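Local atomic coordinates of cytochrome P450 monooxygenase (Rhodococcus sp. ECU0066, PDB entry 6KBH), a protein that carries heme, FMN and a 2Fe-2S cluster in one polypeptide chain and probably acts as a self-sufficient cytochrome P450 monooxygenase. Residues C309-L314 against A474-V479; L410-P415 against P454-R459; M155-T160 against S458-V463; A294-L299 against Q423-L428; N568-D573 against I592-Q597. All blocks are in the same frame, centred on the assembly; numbering follows the deposited sequence.

Contact 1 of 5, residues C309-L314 against A474-V479; sequences CADPSL and ARTMAV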
# COMPACT_ATOMS: atom_id res chain seq x y z
N CYS A 309 20.00 -1.82 -1.67
CA CYS A 309 21.11 -1.58 -0.76
C CYS A 309 21.53 -0.11 -0.75
O CYS A 309 22.00 0.38 0.28
CB CYS A 309 22.30 -2.47 -1.13
SG CYS A 309 21.95 -4.24 -1.05
N ALA A 310 21.37 0.59 -1.87
CA ALA A 310 21.70 2.01 -1.93
C ALA A 310 20.83 2.80 -0.97
O ALA A 310 21.33 3.37 0.01
CB ALA A 310 21.55 2.54 -3.36
N ASP A 311 19.52 2.84 -1.23
CA ASP A 311 18.57 3.48 -0.34
C ASP A 311 17.44 2.51 -0.05
O ASP A 311 16.91 1.89 -0.99
CB ASP A 311 18.02 4.79 -0.93
CG ASP A 311 17.37 4.58 -2.28
OD1 ASP A 311 17.82 3.68 -3.02
OD2 ASP A 311 16.40 5.30 -2.60
N PRO A 312 17.06 2.31 1.21
CA PRO A 312 15.92 1.46 1.53
C PRO A 312 14.56 2.10 1.32
O PRO A 312 13.55 1.53 1.74
CB PRO A 312 16.14 1.13 3.02
CG PRO A 312 17.57 1.51 3.30
CD PRO A 312 17.84 2.66 2.41
N SER A 313 14.49 3.27 0.67
CA SER A 313 13.21 3.95 0.48
C SER A 313 12.28 3.20 -0.46
O SER A 313 11.06 3.41 -0.41
CB SER A 313 13.44 5.37 -0.05
OG SER A 313 14.53 5.41 -0.96
N LEU A 314 12.81 2.32 -1.30
CA LEU A 314 12.02 1.56 -2.26
C LEU A 314 11.67 0.17 -1.77
O LEU A 314 11.03 -0.59 -2.51
CB LEU A 314 12.77 1.49 -3.60
CG LEU A 314 14.22 1.02 -3.57
CD1 LEU A 314 14.59 0.37 -4.87
CD2 LEU A 314 15.13 2.20 -3.33
N ALA A 474 8.51 7.20 -5.81
CA ALA A 474 9.17 8.48 -5.61
C ALA A 474 10.60 8.41 -6.09
O ALA A 474 11.22 7.34 -6.10
CB ALA A 474 9.13 8.92 -4.16
N ARG A 475 11.12 9.56 -6.46
CA ARG A 475 12.52 9.72 -6.81
C ARG A 475 13.25 10.25 -5.59
O ARG A 475 12.78 11.19 -4.95
CB ARG A 475 12.66 10.68 -7.99
CG ARG A 475 11.88 10.21 -9.20
CD ARG A 475 11.44 11.38 -10.06
NE ARG A 475 12.36 11.62 -11.17
CZ ARG A 475 12.08 11.38 -12.46
NH1 ARG A 475 10.91 10.87 -12.82
NH2 ARG A 475 12.99 11.65 -13.38
N THR A 476 14.37 9.62 -5.23
CA THR A 476 15.18 10.12 -4.13
C THR A 476 16.27 11.00 -4.73
O THR A 476 17.28 10.51 -5.24
CB THR A 476 15.76 8.97 -3.31
OG1 THR A 476 16.99 8.53 -3.91
CG2 THR A 476 14.77 7.82 -3.27
N MET A 477 16.05 12.31 -4.68
CA MET A 477 17.01 13.25 -5.22
C MET A 477 18.01 13.67 -4.14
O MET A 477 17.84 13.40 -2.95
CB MET A 477 16.32 14.48 -5.81
CG MET A 477 15.42 14.20 -7.00
SD MET A 477 14.14 15.44 -7.15
CE MET A 477 14.59 16.20 -8.65
N ALA A 478 19.06 14.35 -4.58
CA ALA A 478 20.11 14.83 -3.71
C ALA A 478 20.11 16.35 -3.71
O ALA A 478 19.81 16.99 -4.73
CB ALA A 478 21.49 14.31 -4.15
N VAL A 479 20.44 16.93 -2.56
CA VAL A 479 20.52 18.38 -2.41
C VAL A 479 21.93 18.82 -2.78
O VAL A 479 22.90 18.50 -2.08
CB VAL A 479 20.14 18.82 -0.99
CG1 VAL A 479 20.87 17.99 0.07
CG2 VAL A 479 20.42 20.30 -0.81

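Contact 2 of 5, residues L410-P415 against P454-R459; sequences LTRRLP and PELLSR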
# COMPACT_ATOMS: atom_id res chain seq x y z
N LEU A 410 18.69 -7.20 6.10
CA LEU A 410 19.59 -7.99 5.27
C LEU A 410 20.20 -7.17 4.14
O LEU A 410 21.29 -7.51 3.65
CB LEU A 410 18.86 -9.21 4.71
CG LEU A 410 18.16 -10.09 5.76
CD1 LEU A 410 17.32 -11.15 5.08
CD2 LEU A 410 19.16 -10.73 6.71
N THR A 411 19.53 -6.10 3.70
CA THR A 411 20.15 -5.19 2.75
C THR A 411 21.07 -4.19 3.45
O THR A 411 22.03 -3.71 2.84
CB THR A 411 19.10 -4.44 1.95
OG1 THR A 411 18.33 -3.59 2.82
CG2 THR A 411 18.19 -5.43 1.24
N ARG A 412 20.78 -3.86 4.70
CA ARG A 412 21.67 -2.99 5.46
C ARG A 412 22.98 -3.70 5.78
O ARG A 412 24.06 -3.27 5.35
CB ARG A 412 21.00 -2.53 6.75
CG ARG A 412 19.92 -1.49 6.56
CD ARG A 412 20.47 -0.08 6.64
NE ARG A 412 19.40 0.90 6.75
CZ ARG A 412 18.68 1.10 7.84
NH1 ARG A 412 18.92 0.40 8.94
NH2 ARG A 412 17.72 2.02 7.85
N ARG A 413 22.89 -4.81 6.51
CA ARG A 413 24.09 -5.42 7.08
C ARG A 413 24.87 -6.23 6.05
O ARG A 413 26.10 -6.18 6.03
CB ARG A 413 23.70 -6.29 8.28
CG ARG A 413 23.12 -5.48 9.43
CD ARG A 413 22.48 -6.34 10.50
NE ARG A 413 23.45 -7.12 11.26
CZ ARG A 413 23.16 -7.82 12.36
NH1 ARG A 413 21.92 -7.82 12.83
NH2 ARG A 413 24.10 -8.50 12.98
N LEU A 414 24.19 -6.99 5.19
CA LEU A 414 24.85 -7.91 4.26
C LEU A 414 24.49 -7.61 2.81
O LEU A 414 23.88 -8.44 2.13
CB LEU A 414 24.49 -9.36 4.60
CG LEU A 414 24.45 -9.79 6.06
CD1 LEU A 414 24.36 -11.30 6.18
CD2 LEU A 414 25.69 -9.30 6.77
N PRO A 415 24.87 -6.44 2.29
CA PRO A 415 24.66 -6.19 0.86
C PRO A 415 25.57 -7.01 -0.03
O PRO A 415 25.25 -7.23 -1.20
CB PRO A 415 24.96 -4.69 0.71
CG PRO A 415 25.04 -4.15 2.10
CD PRO A 415 25.52 -5.29 2.94
N PRO A 454 29.78 1.12 13.94
CA PRO A 454 28.66 0.17 14.08
C PRO A 454 27.38 1.01 14.15
O PRO A 454 26.52 0.82 15.01
CB PRO A 454 28.94 -0.56 15.40
CG PRO A 454 30.27 -0.05 15.88
CD PRO A 454 30.43 1.30 15.25
N GLU A 455 27.32 1.98 13.24
CA GLU A 455 26.32 3.04 13.18
C GLU A 455 25.07 2.68 12.37
O GLU A 455 24.02 3.29 12.59
CB GLU A 455 26.99 4.31 12.61
CG GLU A 455 26.10 5.25 11.81
CD GLU A 455 26.82 6.49 11.32
OE1 GLU A 455 28.06 6.52 11.42
OE2 GLU A 455 26.15 7.42 10.82
N LEU A 456 25.15 1.67 11.48
CA LEU A 456 24.05 1.39 10.56
C LEU A 456 22.84 0.75 11.25
O LEU A 456 21.74 0.74 10.69
CB LEU A 456 24.50 0.48 9.40
CG LEU A 456 24.03 1.01 8.05
CD1 LEU A 456 24.34 2.49 8.03
CD2 LEU A 456 24.68 0.32 6.85
N LEU A 457 23.04 0.17 12.41
CA LEU A 457 21.98 -0.57 13.09
C LEU A 457 21.03 0.35 13.84
O LEU A 457 19.81 0.15 13.80
CB LEU A 457 22.59 -1.62 14.03
CG LEU A 457 23.73 -2.52 13.51
CD1 LEU A 457 24.99 -1.72 13.18
CD2 LEU A 457 24.06 -3.59 14.56
N SER A 458 21.57 1.35 14.52
CA SER A 458 20.73 2.40 15.10
C SER A 458 19.87 3.06 14.03
O SER A 458 18.81 3.61 14.35
CB SER A 458 21.60 3.44 15.80
OG SER A 458 22.50 2.83 16.71
N ARG A 459 20.31 3.02 12.77
CA ARG A 459 19.43 3.39 11.66
C ARG A 459 18.25 2.45 11.60
O ARG A 459 18.41 1.23 11.48
CB ARG A 459 20.19 3.33 10.34
CG ARG A 459 21.35 4.26 10.18
CD ARG A 459 21.54 4.46 8.69
NE ARG A 459 22.03 5.78 8.33
CZ ARG A 459 23.26 6.21 8.59
NH1 ARG A 459 24.12 5.42 9.22
NH2 ARG A 459 23.63 7.43 8.22

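Contact 3 of 5, residues M155-T160 against S458-V463; sequences MVRRLT and SRRQPV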
# COMPACT_ATOMS: atom_id res chain seq x y z
N MET A 155 8.89 -5.00 18.26
CA MET A 155 9.03 -6.42 18.57
C MET A 155 9.61 -7.20 17.39
O MET A 155 10.47 -8.07 17.58
CB MET A 155 7.67 -6.99 18.98
CG MET A 155 7.61 -8.51 19.07
SD MET A 155 7.14 -9.30 17.51
CE MET A 155 5.52 -8.59 17.23
N VAL A 156 9.14 -6.91 16.17
CA VAL A 156 9.63 -7.64 15.01
C VAL A 156 11.05 -7.23 14.67
O VAL A 156 11.85 -8.06 14.21
CB VAL A 156 8.66 -7.44 13.82
CG1 VAL A 156 8.31 -5.98 13.66
CG2 VAL A 156 9.26 -8.00 12.53
N ARG A 157 11.41 -5.96 14.88
CA ARG A 157 12.79 -5.54 14.68
C ARG A 157 13.72 -6.24 15.65
O ARG A 157 14.85 -6.62 15.29
CB ARG A 157 12.90 -4.02 14.81
CG ARG A 157 12.27 -3.25 13.67
CD ARG A 157 12.48 -1.76 13.83
NE ARG A 157 11.96 -1.02 12.69
CZ ARG A 157 12.63 -0.82 11.56
NH1 ARG A 157 13.85 -1.31 11.42
NH2 ARG A 157 12.08 -0.13 10.57
N ARG A 158 13.29 -6.41 16.90
CA ARG A 158 14.07 -7.17 17.88
C ARG A 158 14.26 -8.61 17.41
O ARG A 158 15.38 -9.13 17.40
CB ARG A 158 13.38 -7.13 19.24
CG ARG A 158 14.11 -7.90 20.34
CD ARG A 158 13.37 -7.83 21.67
NE ARG A 158 12.16 -8.65 21.68
CZ ARG A 158 12.14 -9.95 21.95
NH1 ARG A 158 13.27 -10.59 22.24
NH2 ARG A 158 10.99 -10.61 21.95
N LEU A 159 13.16 -9.27 17.02
CA LEU A 159 13.24 -10.68 16.66
C LEU A 159 13.99 -10.89 15.34
O LEU A 159 14.70 -11.88 15.18
CB LEU A 159 11.83 -11.28 16.57
CG LEU A 159 11.09 -11.40 17.90
CD1 LEU A 159 9.65 -11.79 17.67
CD2 LEU A 159 11.79 -12.42 18.80
N THR A 160 13.83 -9.96 14.39
CA THR A 160 14.55 -10.09 13.13
C THR A 160 16.06 -10.05 13.34
O THR A 160 16.80 -10.74 12.63
CB THR A 160 14.11 -8.99 12.15
OG1 THR A 160 12.71 -9.12 11.89
CG2 THR A 160 14.86 -9.10 10.84
N SER A 458 21.57 1.35 14.52
CA SER A 458 20.73 2.40 15.10
C SER A 458 19.87 3.06 14.03
O SER A 458 18.81 3.61 14.35
CB SER A 458 21.60 3.44 15.80
OG SER A 458 22.50 2.83 16.71
N ARG A 459 20.31 3.02 12.77
CA ARG A 459 19.43 3.39 11.66
C ARG A 459 18.25 2.45 11.60
O ARG A 459 18.41 1.23 11.48
CB ARG A 459 20.19 3.33 10.34
CG ARG A 459 21.35 4.26 10.18
CD ARG A 459 21.54 4.46 8.69
NE ARG A 459 22.03 5.78 8.33
CZ ARG A 459 23.26 6.21 8.59
NH1 ARG A 459 24.12 5.42 9.22
NH2 ARG A 459 23.63 7.43 8.22
N ARG A 460 17.04 3.01 11.66
CA ARG A 460 15.84 2.23 11.47
C ARG A 460 14.93 3.00 10.54
O ARG A 460 14.69 4.20 10.75
CB ARG A 460 15.17 1.90 12.80
CG ARG A 460 14.27 2.94 13.44
CD ARG A 460 13.11 2.24 14.10
NE ARG A 460 11.90 3.05 14.07
CZ ARG A 460 10.71 2.63 14.48
NH1 ARG A 460 10.57 1.40 14.94
NH2 ARG A 460 9.66 3.44 14.42
N GLN A 461 14.47 2.34 9.47
CA GLN A 461 13.55 3.06 8.59
C GLN A 461 12.12 2.75 8.99
O GLN A 461 11.77 1.58 9.15
CB GLN A 461 13.77 2.68 7.14
CG GLN A 461 12.99 3.57 6.19
CD GLN A 461 13.15 3.18 4.75
OE1 GLN A 461 13.63 2.09 4.45
NE2 GLN A 461 12.76 4.07 3.85
N PRO A 462 11.29 3.77 9.17
CA PRO A 462 9.88 3.52 9.51
C PRO A 462 9.20 2.70 8.42
O PRO A 462 9.37 2.94 7.23
CB PRO A 462 9.28 4.93 9.62
CG PRO A 462 10.21 5.80 8.83
CD PRO A 462 11.57 5.21 9.04
N VAL A 463 8.43 1.70 8.87
CA VAL A 463 7.62 0.91 7.96
C VAL A 463 6.64 1.81 7.21
O VAL A 463 6.16 2.83 7.74
CB VAL A 463 6.90 -0.19 8.75
CG1 VAL A 463 5.79 -0.81 7.95
CG2 VAL A 463 7.89 -1.24 9.21

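Contact 4 of 5, residues A294-L299 against Q423-L428; sequences ALRLLL and QEFTYL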
# COMPACT_ATOMS: atom_id res chain seq x y z
N ALA A 294 11.02 -13.66 -2.04
CA ALA A 294 11.54 -12.33 -2.35
C ALA A 294 13.06 -12.30 -2.32
O ALA A 294 13.70 -11.71 -3.20
CB ALA A 294 10.97 -11.31 -1.36
N LEU A 295 13.67 -12.94 -1.32
CA LEU A 295 15.13 -12.97 -1.26
C LEU A 295 15.72 -13.76 -2.42
O LEU A 295 16.72 -13.33 -3.01
CB LEU A 295 15.58 -13.54 0.08
CG LEU A 295 15.80 -12.44 1.12
CD1 LEU A 295 15.80 -13.02 2.52
CD2 LEU A 295 17.09 -11.71 0.82
N ARG A 296 15.13 -14.91 -2.76
CA ARG A 296 15.58 -15.62 -3.95
C ARG A 296 15.37 -14.77 -5.20
O ARG A 296 16.26 -14.65 -6.04
CB ARG A 296 14.85 -16.96 -4.08
CG ARG A 296 15.51 -17.97 -5.02
CD ARG A 296 14.95 -17.86 -6.43
NE ARG A 296 15.44 -18.89 -7.34
CZ ARG A 296 14.68 -19.86 -7.85
NH1 ARG A 296 13.40 -19.93 -7.53
NH2 ARG A 296 15.21 -20.75 -8.68
N LEU A 297 14.19 -14.16 -5.33
CA LEU A 297 13.89 -13.34 -6.50
C LEU A 297 14.85 -12.17 -6.63
O LEU A 297 15.27 -11.82 -7.74
CB LEU A 297 12.44 -12.85 -6.43
CG LEU A 297 12.02 -11.76 -7.41
CD1 LEU A 297 12.10 -12.27 -8.84
CD2 LEU A 297 10.61 -11.28 -7.09
N LEU A 298 15.20 -11.54 -5.51
CA LEU A 298 16.09 -10.38 -5.55
C LEU A 298 17.52 -10.80 -5.88
O LEU A 298 18.14 -10.25 -6.79
CB LEU A 298 16.05 -9.63 -4.22
CG LEU A 298 14.93 -8.60 -4.08
CD1 LEU A 298 14.80 -8.19 -2.64
CD2 LEU A 298 15.20 -7.40 -4.96
N LEU A 299 18.05 -11.78 -5.15
CA LEU A 299 19.42 -12.22 -5.39
C LEU A 299 19.62 -12.82 -6.78
O LEU A 299 20.76 -13.09 -7.16
CB LEU A 299 19.85 -13.21 -4.32
CG LEU A 299 19.82 -12.66 -2.89
CD1 LEU A 299 20.21 -13.74 -1.89
CD2 LEU A 299 20.72 -11.44 -2.76
N GLN A 423 22.60 -23.73 -7.73
CA GLN A 423 21.72 -24.16 -6.66
C GLN A 423 20.34 -24.49 -7.23
O GLN A 423 19.77 -23.69 -7.97
CB GLN A 423 21.60 -23.09 -5.57
CG GLN A 423 20.71 -23.47 -4.41
CD GLN A 423 20.78 -22.46 -3.28
OE1 GLN A 423 20.04 -22.55 -2.30
NE2 GLN A 423 21.68 -21.49 -3.41
N GLU A 424 19.83 -25.66 -6.89
CA GLU A 424 18.51 -26.10 -7.31
C GLU A 424 17.52 -25.86 -6.17
O GLU A 424 17.79 -26.22 -5.02
CB GLU A 424 18.52 -27.58 -7.69
CG GLU A 424 19.43 -27.91 -8.85
CD GLU A 424 18.82 -27.55 -10.19
OE1 GLU A 424 17.63 -27.85 -10.39
OE2 GLU A 424 19.54 -26.97 -11.03
N PHE A 425 16.39 -25.24 -6.50
CA PHE A 425 15.38 -24.89 -5.51
C PHE A 425 14.20 -25.84 -5.64
O PHE A 425 13.58 -25.93 -6.70
CB PHE A 425 14.94 -23.44 -5.69
CG PHE A 425 16.01 -22.44 -5.35
CD1 PHE A 425 16.26 -22.10 -4.03
CD2 PHE A 425 16.78 -21.86 -6.34
CE1 PHE A 425 17.25 -21.19 -3.71
CE2 PHE A 425 17.77 -20.95 -6.03
CZ PHE A 425 18.00 -20.62 -4.71
N THR A 426 13.91 -26.54 -4.55
CA THR A 426 12.83 -27.51 -4.48
C THR A 426 11.65 -26.91 -3.72
O THR A 426 11.84 -26.31 -2.65
CB THR A 426 13.30 -28.80 -3.80
OG1 THR A 426 13.45 -28.56 -2.39
CG2 THR A 426 14.64 -29.24 -4.36
N TYR A 427 10.45 -27.06 -4.27
CA TYR A 427 9.23 -26.54 -3.66
C TYR A 427 8.23 -27.67 -3.49
O TYR A 427 8.01 -28.46 -4.41
CB TYR A 427 8.64 -25.39 -4.50
CG TYR A 427 9.66 -24.33 -4.87
CD1 TYR A 427 10.52 -24.51 -5.95
CD2 TYR A 427 9.78 -23.16 -4.13
CE1 TYR A 427 11.47 -23.56 -6.28
CE2 TYR A 427 10.72 -22.20 -4.46
CZ TYR A 427 11.56 -22.40 -5.53
OH TYR A 427 12.49 -21.44 -5.85
N LEU A 428 7.60 -27.71 -2.31
CA LEU A 428 6.76 -28.84 -1.94
C LEU A 428 5.58 -28.99 -2.89
O LEU A 428 4.92 -27.99 -3.21
CB LEU A 428 6.25 -28.67 -0.51
CG LEU A 428 7.29 -28.90 0.59
CD1 LEU A 428 6.70 -28.54 1.94
CD2 LEU A 428 7.77 -30.33 0.57

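Contact 5 of 5, residues N568-D573 against I592-Q597; sequences NHFKLD and IAMADQ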
# COMPACT_ATOMS: atom_id res chain seq x y z
N ASN A 568 0.01 19.66 -10.02
CA ASN A 568 -0.30 21.08 -10.17
C ASN A 568 -1.80 21.28 -10.01
O ASN A 568 -2.59 20.76 -10.81
CB ASN A 568 0.17 21.58 -11.54
CG ASN A 568 0.15 23.10 -11.65
OD1 ASN A 568 -0.33 23.80 -10.76
ND2 ASN A 568 0.66 23.61 -12.76
N HIS A 569 -2.19 22.02 -8.97
CA HIS A 569 -3.56 22.49 -8.82
C HIS A 569 -3.68 23.98 -9.14
O HIS A 569 -4.75 24.56 -8.96
CB HIS A 569 -4.08 22.24 -7.40
CG HIS A 569 -3.55 21.00 -6.75
ND1 HIS A 569 -3.42 19.80 -7.42
CD2 HIS A 569 -3.13 20.77 -5.48
CE1 HIS A 569 -2.93 18.89 -6.60
NE2 HIS A 569 -2.75 19.45 -5.42
N PHE A 570 -2.60 24.60 -9.62
CA PHE A 570 -2.53 26.03 -9.84
C PHE A 570 -2.22 26.34 -11.30
O PHE A 570 -1.49 27.28 -11.62
CB PHE A 570 -1.49 26.65 -8.90
CG PHE A 570 -1.61 28.14 -8.75
CD1 PHE A 570 -2.85 28.76 -8.77
CD2 PHE A 570 -0.48 28.92 -8.54
CE1 PHE A 570 -2.96 30.12 -8.62
CE2 PHE A 570 -0.59 30.28 -8.38
CZ PHE A 570 -1.83 30.89 -8.42
N LYS A 571 -2.77 25.52 -12.19
CA LYS A 571 -2.53 25.68 -13.62
C LYS A 571 -3.19 26.95 -14.13
O LYS A 571 -4.22 27.39 -13.61
CB LYS A 571 -3.07 24.46 -14.37
CG LYS A 571 -2.85 23.15 -13.61
CD LYS A 571 -3.03 21.92 -14.49
CE LYS A 571 -4.49 21.53 -14.63
NZ LYS A 571 -4.63 20.16 -15.21
N LEU A 572 -2.59 27.55 -15.15
CA LEU A 572 -3.12 28.76 -15.76
C LEU A 572 -3.72 28.45 -17.13
O LEU A 572 -3.15 27.69 -17.91
CB LEU A 572 -2.05 29.85 -15.90
CG LEU A 572 -0.63 29.58 -16.40
CD1 LEU A 572 -0.60 28.93 -17.77
CD2 LEU A 572 0.15 30.89 -16.44
N ASP A 573 -4.88 29.03 -17.39
CA ASP A 573 -5.46 29.00 -18.72
C ASP A 573 -4.63 29.90 -19.63
O ASP A 573 -4.57 31.12 -19.39
CB ASP A 573 -6.91 29.45 -18.69
CG ASP A 573 -7.63 29.23 -20.01
OD1 ASP A 573 -6.98 28.77 -20.98
OD2 ASP A 573 -8.84 29.52 -20.08
N ILE A 592 5.97 33.38 -9.79
CA ILE A 592 7.12 33.82 -10.58
C ILE A 592 7.38 32.87 -11.74
O ILE A 592 7.82 33.29 -12.81
CB ILE A 592 8.35 33.98 -9.67
CG1 ILE A 592 9.49 34.65 -10.43
CG2 ILE A 592 8.83 32.64 -9.14
CD1 ILE A 592 10.34 35.53 -9.55
N ALA A 593 7.09 31.57 -11.56
CA ALA A 593 7.17 30.65 -12.69
C ALA A 593 6.05 30.92 -13.69
O ALA A 593 6.25 30.74 -14.89
CB ALA A 593 7.12 29.21 -12.19
N MET A 594 4.88 31.34 -13.20
CA MET A 594 3.80 31.73 -14.11
C MET A 594 4.14 33.02 -14.83
O MET A 594 3.77 33.20 -16.00
CB MET A 594 2.49 31.86 -13.34
CG MET A 594 2.17 30.67 -12.46
SD MET A 594 0.76 30.96 -11.38
CE MET A 594 -0.60 30.55 -12.48
N ALA A 595 4.82 33.95 -14.15
CA ALA A 595 5.30 35.15 -14.82
C ALA A 595 6.27 34.80 -15.94
O ALA A 595 6.28 35.46 -16.98
CB ALA A 595 5.96 36.08 -13.80
N ASP A 596 7.08 33.76 -15.74
CA ASP A 596 8.07 33.40 -16.75
C ASP A 596 7.42 32.76 -17.97
O ASP A 596 7.81 33.06 -19.11
CB ASP A 596 9.12 32.47 -16.15
CG ASP A 596 10.07 33.19 -15.21
OD1 ASP A 596 10.10 34.44 -15.25
OD2 ASP A 596 10.79 32.52 -14.45
N GLN A 597 6.43 31.88 -17.77
CA GLN A 597 5.69 31.32 -18.91
C GLN A 597 5.15 32.43 -19.80
O GLN A 597 5.25 32.37 -21.03
CB GLN A 597 4.53 30.43 -18.44
CG GLN A 597 4.87 29.31 -17.48
CD GLN A 597 4.24 27.99 -17.90
OE1 GLN A 597 4.74 27.30 -18.79
NE2 GLN A 597 3.10 27.66 -17.30

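Contact 1 of 5, residues C309-L314 against A474-V479
Thr476 meets Asp311 and Ser313 through its methyl branch, with the two polar tips coming at it from the heme-domain side. Asp311 is the first residue to leave the helical conformation after helix 302-310, and its side chain approaches that of Thr476 from the opposite direction. Its CG sits between the backbone N and the carbonyl carbon (chi1 56°), and OD2 then ends 3.1 Å from Thr476 CG2. The hydroxyl branch is farther off, with Thr476 OG1 3.5 Å from Asp311 OD2, and no hydrogen bond links the pair. Ser313, two residues on, turns its hydroxyl the same way and brings OG to 3.3 Å from Thr476 CG2, so the methyl group faces two oxygens. On Thr476 the methyl lies beside the backbone N, anti to the carbonyl carbon, while OG1 takes the site between N and C. The contact is small, burying 84 Å² in all, and none of its touching residues is buried. The strand is held in its sheet by backbone hydrogen bonds of Arg475 with Val563, Met477 with Leu561 and Ala478 with Arg495. The arrangement is a sparse surface contact between two domains of a fused P450: the loop leaving a heme-domain helix touches the first strand, 475-486, of the antiparallel sheet in the FAD-binding FR-type domain.

Contact 2 of 5, residues L410-P415 against P454-R459
Arg412, in the last turn of helix 396-413, faces Leu456 in an irregular turn whose residues 455-458 have helical backbone angles without the regular bonds, and their CA atoms are 7.1 Å apart. Of all the side chains here, that of Arg412 is buried most by the contact. It bends at its second torsion (chi2 -90°), which carries the guanidinium across to the carbonyl of Arg459. Arg412 NH1 donates to Arg459 O over 2.7 Å with an N-H...O angle of 144°; the donor stands above the carbonyl plane, 64° out of it, and so does not use a lone pair direction. The guanidinium also has Arg459 CB over one face, 3.5 Å from Arg412 NH1, toward the rim of the group. Lower down the chain, Arg412 CD packs against Leu456 CG at 4.0 Å, and Leu456 CD2 lies 3.9 Å from the backbone Arg412 O. The guanidinium of Arg459 itself points elsewhere and makes a weak salt bridge, NH1 to Glu455 OE2 at 3.3 Å, inside its own segment. Next to Arg412, Arg413 forms salt bridges to Glu409 and to Glu450 of helix 449-452. The polypeptide that leaves the heme domain is thus laid along the end of helix 396-413, with helix 302-310 touching Thr411 and Pro415, and helix 153-164 meeting Leu410, Arg413 and Leu457.

Contact 3 of 5, residues M155-T160 against S458-V463
Arg157 reaches from helix 153-164 of the cytochrome P450 fold to Arg460, in the extended polypeptide that leads toward the flavin domain. The other faces of the helix pack on helices 183-192 and 396-413, Val156 turning to the latter just before Arg157, which carries the contact. The arginine chain is stretched from CG to NE (chi2 -177°, chi3 176°), which takes the guanidinium out to cross the side chain of Arg460 at about a right angle. Arg460 lays its aliphatic part over one face of that group, CB 3.7 Å from Arg157 NH1 and CD 3.7 Å from Arg157 NE. The two guanidinium planes are 46° apart, and the like charges come near at Arg157 NE and Arg460 NH1, 3.6 Å. Two carboxylates lie nearby: Glu408 makes a salt bridge to Arg157 NH2, and Glu153 forms long, weak ion pairs with both arginines while accepting a hydrogen bond from Val463 N. The carbonyl of Gln461 lies at the edge of the Arg157 guanidinium, but too close in the model to define a bond. Further along, at the end of the segment, the hydroxyl of Thr160 folds back on its own helix: Thr160 OG1 donates to Val156 O over 2.7 Å, from the opposite face of the carbonyl to Thr160 N.

Contact 4 of 5, residues A294-L299 against Q423-L428
Arg296 extends from helix 284-300 over the ring of Phe425 and on toward Tyr427. Beyond CB, CG stands anti to the backbone N (chi1 -162°) and comes over the ring face; the bend at chi2 then leads CD and the guanidinium on past the ring's rim. Arg296 CG lies 3.9 Å from the centroid of the Phe425 ring and 19° off its normal, a CH-pi contact displaced toward Phe425 CZ, 3.6 Å from Arg296 CG. Past CD, Arg296 NE stands 3.4 Å from Phe425 CE2 and makes the salt bridge to Glu300, one turn further along the helix. Arg296 CZ then comes to 3.3 Å from Phe425 CD2, and NH2 lies outside the rim, nearest Phe425 CD2. The guanidinium does not lie flat on the phenyl group, since their planes are 50° apart. The other terminal nitrogen, NH1, points to the Tyr427 side and lies near the plane of that ring at its edge; its very close approach to the hydroxyl is doubtful in the model and lacks the angle of a hydrogen bond. Gln423 CG covers the opposite face of Phe425, 3.9 Å from the ring plane, and leaves that ring between an arginine and a glutamine. Tyr427 has a cation-pi partner in Arg434. This is surface packing within the heme domain of a P450: an extended arm between strands 418-419 and 440-442 lays alternate aromatic residues against an arginine on helix 284-300.

Contact 5 of 5, residues N568-D573 against I592-Q597
Beside the FMN pocket, Phe570 receives the end of the Met594 side chain in a Met-aromatic contact. The Phe570 side chain comes within about 7 Å of the bound FMN (nearest atoms) and lies close to that of Glu684, an FMN-binding residue. Met594 crosses the phenylalanine at about a right angle. Its CE stands over the face, 4.2 Å from the ring centroid and 13° off the normal, while SD approaches obliquely, 3.4 Å from Phe570 CE2. The bend at chi3 (84°) turns the methyl also toward Leu572, whose CB is 3.8 Å from Met594 CE. Leu572 slides past Met594 in the reverse direction and touches Gln597 with its CD1. At the backbone, Asn568 OD1 accepts from Phe570 N at 2.7 Å, closing an Asx turn. Tyr658 of strand 655-661 packs on Phe570, Leu572 and Met594. The loop leaving strand 560-567 is thus packed against helix 588-601, which follows strand 578-584 of the parallel sheet, consistent with the nucleotide-binding domain of the ferredoxin reductase family.

In the fold
From the N terminus, contact 3 opens first on helix 153-164, then contact 4 on helix 284-300, contact 1 at the end of helix 302-310 and contact 2 at the end of helix 396-413. Contact 4 closes first, at 423-428, nested inside contact 3 and crossing contacts 1 and 2. Contacts 2 and 3 close on the same stretch, sharing Ser458 and Arg459, and contact 1, which encloses contact 2 and crosses contact 3, closes on strand 475-486. Contacts 2 and 3 thus tether the polypeptide leaving the heme domain, contact 1 joins that domain to the flavin-binding sheet, and contact 5, later in series, joins that sheet's exit to helix 588-601.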